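Local coordinates for protein pectate lyase II (Xanthomonas campestris pv. campestris, PDB 2QY1) that probably cleaves pectate, a plant cell-wall polysaccharide, by lyase action, as a secreted enzyme of polysaccharide lyase family 1, at residues M26-S32 with T65-K71. The protein carries 2 engineered substitutions. Numbering follows the deposited sequence.
Sequences MQSAIDS and TVQIKNK
The last turns of an alpha-helix (M26-S32) lie beside the outermost strand (T65-K69) of a parallel beta-sheet, running in nearly the same direction: the axes approach to 8.2 Å at 13°, with Q27 level with V66 and I30 with I68. The side-chain amide of Q27 mimics, at Q67 alone, the pairing a neighbouring strand would give. With chi1 t and chi2 p, it reaches the strand's edge and meets both backbone groups: Q67 N donates to Q27 OE1 (2.7 Å, nearly linear) and Q27 NE2 donates to Q67 O (3.1 Å). The same NE2 of Q27 also donates to OD1 of D31 (2.8 Å), one turn on, consistent with the amide orientation set by Q67, while a water links Q27 OE1 to T65 O, 2.7 Å from each. On the inner side, facing strands 39-43 and 74-78, the contact is apolar. I30 (chi1 m, chi2 t) brings CD1 to 3.4 Å from V66 CG1 and 3.8 Å from I68 CG1; M26 (chi1 t, chi2 t, chi3 m) places SD 3.9 Å from V66 CG1. Past the strand, N70 takes left-handed helical angles, and K71, m at chi1 and t thereafter, stretches back so that NZ donates to I30 O (2.7 Å) at the helix C-terminus; NZ also bonds to Y33 O. As in other family 1 pectate lyases, helix 23-32 covers the N-terminal end of the parallel beta-helix: M26 and I30 pack on L41 of strand 39-43, I68 meets V74 and I76, and the strand's other edge pairs with strand 87-91.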
ATOM      1  N   MET A  26      -2.507  21.220   6.484  1.00 21.29           N
ATOM      2  CA  MET A  26      -2.391  19.901   7.103  1.00 21.20           C
ATOM      3  C   MET A  26      -1.076  19.787   7.868  1.00 21.09           C
ATOM      4  O   MET A  26      -1.061  19.352   9.021  1.00 20.95           O
ATOM      5  CB  MET A  26      -2.511  18.783   6.061  1.00 21.17           C
ATOM      6  CG  MET A  26      -2.540  17.375   6.665  1.00 21.13           C
ATOM      7  SD  MET A  26      -2.718  16.061   5.444  1.00 21.57           S
ATOM      8  CE  MET A  26      -4.419  16.289   4.936  1.00 20.50           C
ATOM      9  N   GLN A  27       0.020  20.191   7.224  1.00 21.12           N
ATOM     10  CA  GLN A  27       1.342  20.149   7.847  1.00 21.08           C
ATOM     11  C   GLN A  27       1.403  21.034   9.089  1.00 21.29           C
ATOM     12  O   GLN A  27       1.911  20.611  10.128  1.00 21.53           O
ATOM     13  CB  GLN A  27       2.438  20.547   6.851  1.00 21.01           C
ATOM     14  CG  GLN A  27       3.856  20.287   7.363  1.00 20.47           C
ATOM     15  CD  GLN A  27       4.118  18.815   7.637  1.00 20.17           C
ATOM     16  OE1 GLN A  27       4.131  17.996   6.720  1.00 20.88           O
ATOM     17  NE2 GLN A  27       4.333  18.475   8.901  1.00 19.73           N
ATOM     18  N   SER A  28       0.876  22.253   8.978  1.00 21.39           N
ATOM     19  CA  SER A  28       0.844  23.186  10.107  1.00 21.41           C
ATOM     20  C   SER A  28       0.131  22.592  11.322  1.00 21.52           C
ATOM     21  O   SER A  28       0.603  22.734  12.452  1.00 21.43           O
ATOM     22  CB  SER A  28       0.193  24.511   9.700  1.00 21.46           C
ATOM     23  OG  SER A  28       0.123  25.391  10.808  1.00 21.44           O
ATOM     24  N   ALA A  29      -0.995  21.922  11.081  1.00 21.53           N
ATOM     25  CA  ALA A  29      -1.775  21.299  12.152  1.00 21.75           C
ATOM     26  C   ALA A  29      -1.025  20.134  12.803  1.00 21.64           C
ATOM     27  O   ALA A  29      -1.105  19.940  14.016  1.00 21.86           O
ATOM     28  CB  ALA A  29      -3.135  20.848  11.634  1.00 21.61           C
ATOM     29  N   ILE A  30      -0.294  19.374  11.993  1.00 21.63           N
ATOM     30  CA  ILE A  30       0.583  18.315  12.496  1.00 21.67           C
ATOM     31  C   ILE A  30       1.746  18.898  13.307  1.00 21.53           C
ATOM     32  O   ILE A  30       2.066  18.390  14.380  1.00 21.38           O
ATOM     33  CB  ILE A  30       1.102  17.414  11.345  1.00 21.76           C
ATOM     34  CG1 ILE A  30      -0.054  16.608  10.754  1.00 22.17           C
ATOM     35  CG2 ILE A  30       2.192  16.453  11.832  1.00 22.06           C
ATOM     36  CD1 ILE A  30       0.204  16.107   9.363  1.00 22.51           C
ATOM     37  N   ASP A  31       2.357  19.972  12.795  1.00 21.51           N
ATOM     38  CA  ASP A  31       3.488  20.629  13.458  1.00 21.52           C
ATOM     39  C   ASP A  31       3.110  21.191  14.833  1.00 21.66           C
ATOM     40  O   ASP A  31       3.907  21.134  15.774  1.00 21.56           O
ATOM     41  CB  ASP A  31       4.056  21.764  12.591  1.00 21.47           C
ATOM     42  CG  ASP A  31       4.693  21.276  11.288  1.00 21.58           C
ATOM     43  OD1 ASP A  31       4.924  20.057  11.114  1.00 22.19           O
ATOM     44  OD2 ASP A  31       4.967  22.136  10.424  1.00 20.96           O
ATOM     45  N   SER A  32       1.895  21.730  14.936  1.00 21.78           N
ATOM     46  CA  SER A  32       1.395  22.343  16.171  1.00 22.12           C
ATOM     47  C   SER A  32       0.978  21.310  17.218  1.00 22.01           C
ATOM     48  O   SER A  32       0.985  21.589  18.415  1.00 22.06           O
ATOM     49  CB  SER A  32       0.212  23.265  15.862  1.00 22.15           C
ATOM     50  OG  SER A  32       0.598  24.314  14.991  1.00 23.36           O
ATOM     51  N   THR A  65       4.877  16.629   0.027  1.00 21.58           N
ATOM     52  CA  THR A  65       4.676  15.518   0.957  1.00 22.25           C
ATOM     53  C   THR A  65       4.420  15.997   2.386  1.00 22.57           C
ATOM     54  O   THR A  65       5.233  16.728   2.966  1.00 22.68           O
ATOM     55  CB  THR A  65       5.894  14.554   0.928  1.00 22.38           C
ATOM     56  OG1 THR A  65       6.141  14.146  -0.423  1.00 22.54           O
ATOM     57  CG2 THR A  65       5.655  13.305   1.795  1.00 22.95           C
ATOM     58  N   VAL A  66       3.280  15.588   2.936  1.00 22.57           N
ATOM     59  CA  VAL A  66       2.954  15.850   4.334  1.00 22.77           C
ATOM     60  C   VAL A  66       3.684  14.829   5.212  1.00 23.04           C
ATOM     61  O   VAL A  66       3.693  13.633   4.912  1.00 22.83           O
ATOM     62  CB  VAL A  66       1.425  15.789   4.578  1.00 22.80           C
ATOM     63  CG1 VAL A  66       1.101  15.940   6.055  1.00 22.92           C
ATOM     64  CG2 VAL A  66       0.716  16.871   3.785  1.00 22.69           C
ATOM     65  N   GLN A  67       4.302  15.304   6.291  1.00 23.26           N
ATOM     66  CA  GLN A  67       5.077  14.431   7.174  1.00 23.97           C
ATOM     67  C   GLN A  67       4.454  14.336   8.562  1.00 23.50           C
ATOM     68  O   GLN A  67       4.248  15.359   9.225  1.00 23.38           O
ATOM     69  CB  GLN A  67       6.510  14.946   7.319  1.00 24.28           C
ATOM     70  CG  GLN A  67       7.063  15.687   6.110  1.00 27.60           C
ATOM     71  CD  GLN A  67       8.190  14.945   5.438  1.00 30.39           C
ATOM     72  OE1 GLN A  67       7.974  14.025   4.653  1.00 32.73           O
ATOM     73  NE2 GLN A  67       9.411  15.353   5.738  1.00 32.20           N
ATOM     74  N   ILE A  68       4.152  13.113   8.990  1.00 23.08           N
ATOM     75  CA  ILE A  68       3.866  12.833  10.394  1.00 22.83           C
ATOM     76  C   ILE A  68       5.111  12.160  10.964  1.00 22.54           C
ATOM     77  O   ILE A  68       5.375  10.990  10.687  1.00 22.45           O
ATOM     78  CB  ILE A  68       2.634  11.911  10.588  1.00 22.85           C
ATOM     79  CG1 ILE A  68       1.370  12.551  10.009  1.00 23.18           C
ATOM     80  CG2 ILE A  68       2.431  11.589  12.074  1.00 22.81           C
ATOM     81  CD1 ILE A  68       0.195  11.573   9.878  1.00 23.10           C
ATOM     82  N   LYS A  69       5.881  12.911  11.743  1.00 22.19           N
ATOM     83  CA  LYS A  69       7.158  12.425  12.251  1.00 22.00           C
ATOM     84  C   LYS A  69       7.196  12.449  13.774  1.00 21.82           C
ATOM     85  O   LYS A  69       7.030  13.503  14.391  1.00 21.45           O
ATOM     86  CB  LYS A  69       8.304  13.255  11.668  1.00 22.20           C
ATOM     87  CG  LYS A  69       9.698  12.805  12.086  1.00 22.62           C
ATOM     88  CD  LYS A  69      10.715  13.277  11.061  1.00 23.71           C
ATOM     89  CE  LYS A  69      12.130  13.198  11.583  1.00 24.24           C
ATOM     90  NZ  LYS A  69      13.078  13.870  10.651  1.00 23.88           N
ATOM     91  N   ASN A  70       7.422  11.278  14.366  1.00 21.73           N
ATOM     92  CA  ASN A  70       7.492  11.127  15.826  1.00 21.97           C
ATOM     93  C   ASN A  70       6.252  11.652  16.551  1.00 21.64           C
ATOM     94  O   ASN A  70       6.346  12.214  17.646  1.00 21.68           O
ATOM     95  CB  ASN A  70       8.772  11.764  16.391  1.00 22.29           C
ATOM     96  CG  ASN A  70       9.913  10.772  16.513  1.00 23.64           C
ATOM     97  OD1 ASN A  70      10.346  10.172  15.526  1.00 25.09           O
ATOM     98  ND2 ASN A  70      10.405  10.592  17.736  1.00 24.64           N
ATOM     99  N   LYS A  71       5.093  11.469  15.923  1.00 21.34           N
ATOM    100  CA  LYS A  71       3.816  11.849  16.523  1.00 21.13           C
ATOM    101  C   LYS A  71       2.805  10.722  16.349  1.00 20.88           C
ATOM    102  O   LYS A  71       2.852   9.984  15.363  1.00 20.78           O
ATOM    103  CB  LYS A  71       3.306  13.173  15.945  1.00 21.27           C
ATOM    104  CG  LYS A  71       4.254  14.344  16.219  1.00 21.49           C
ATOM    105  CD  LYS A  71       3.615  15.704  16.045  1.00 21.98           C
ATOM    106  CE  LYS A  71       4.661  16.787  16.279  1.00 22.76           C
ATOM    107  NZ  LYS A  71       4.112  18.160  16.150  1.00 23.31           N
TER
HETATM  108  O   HOH W   1       5.277  18.942   4.502  1.00 26.75           O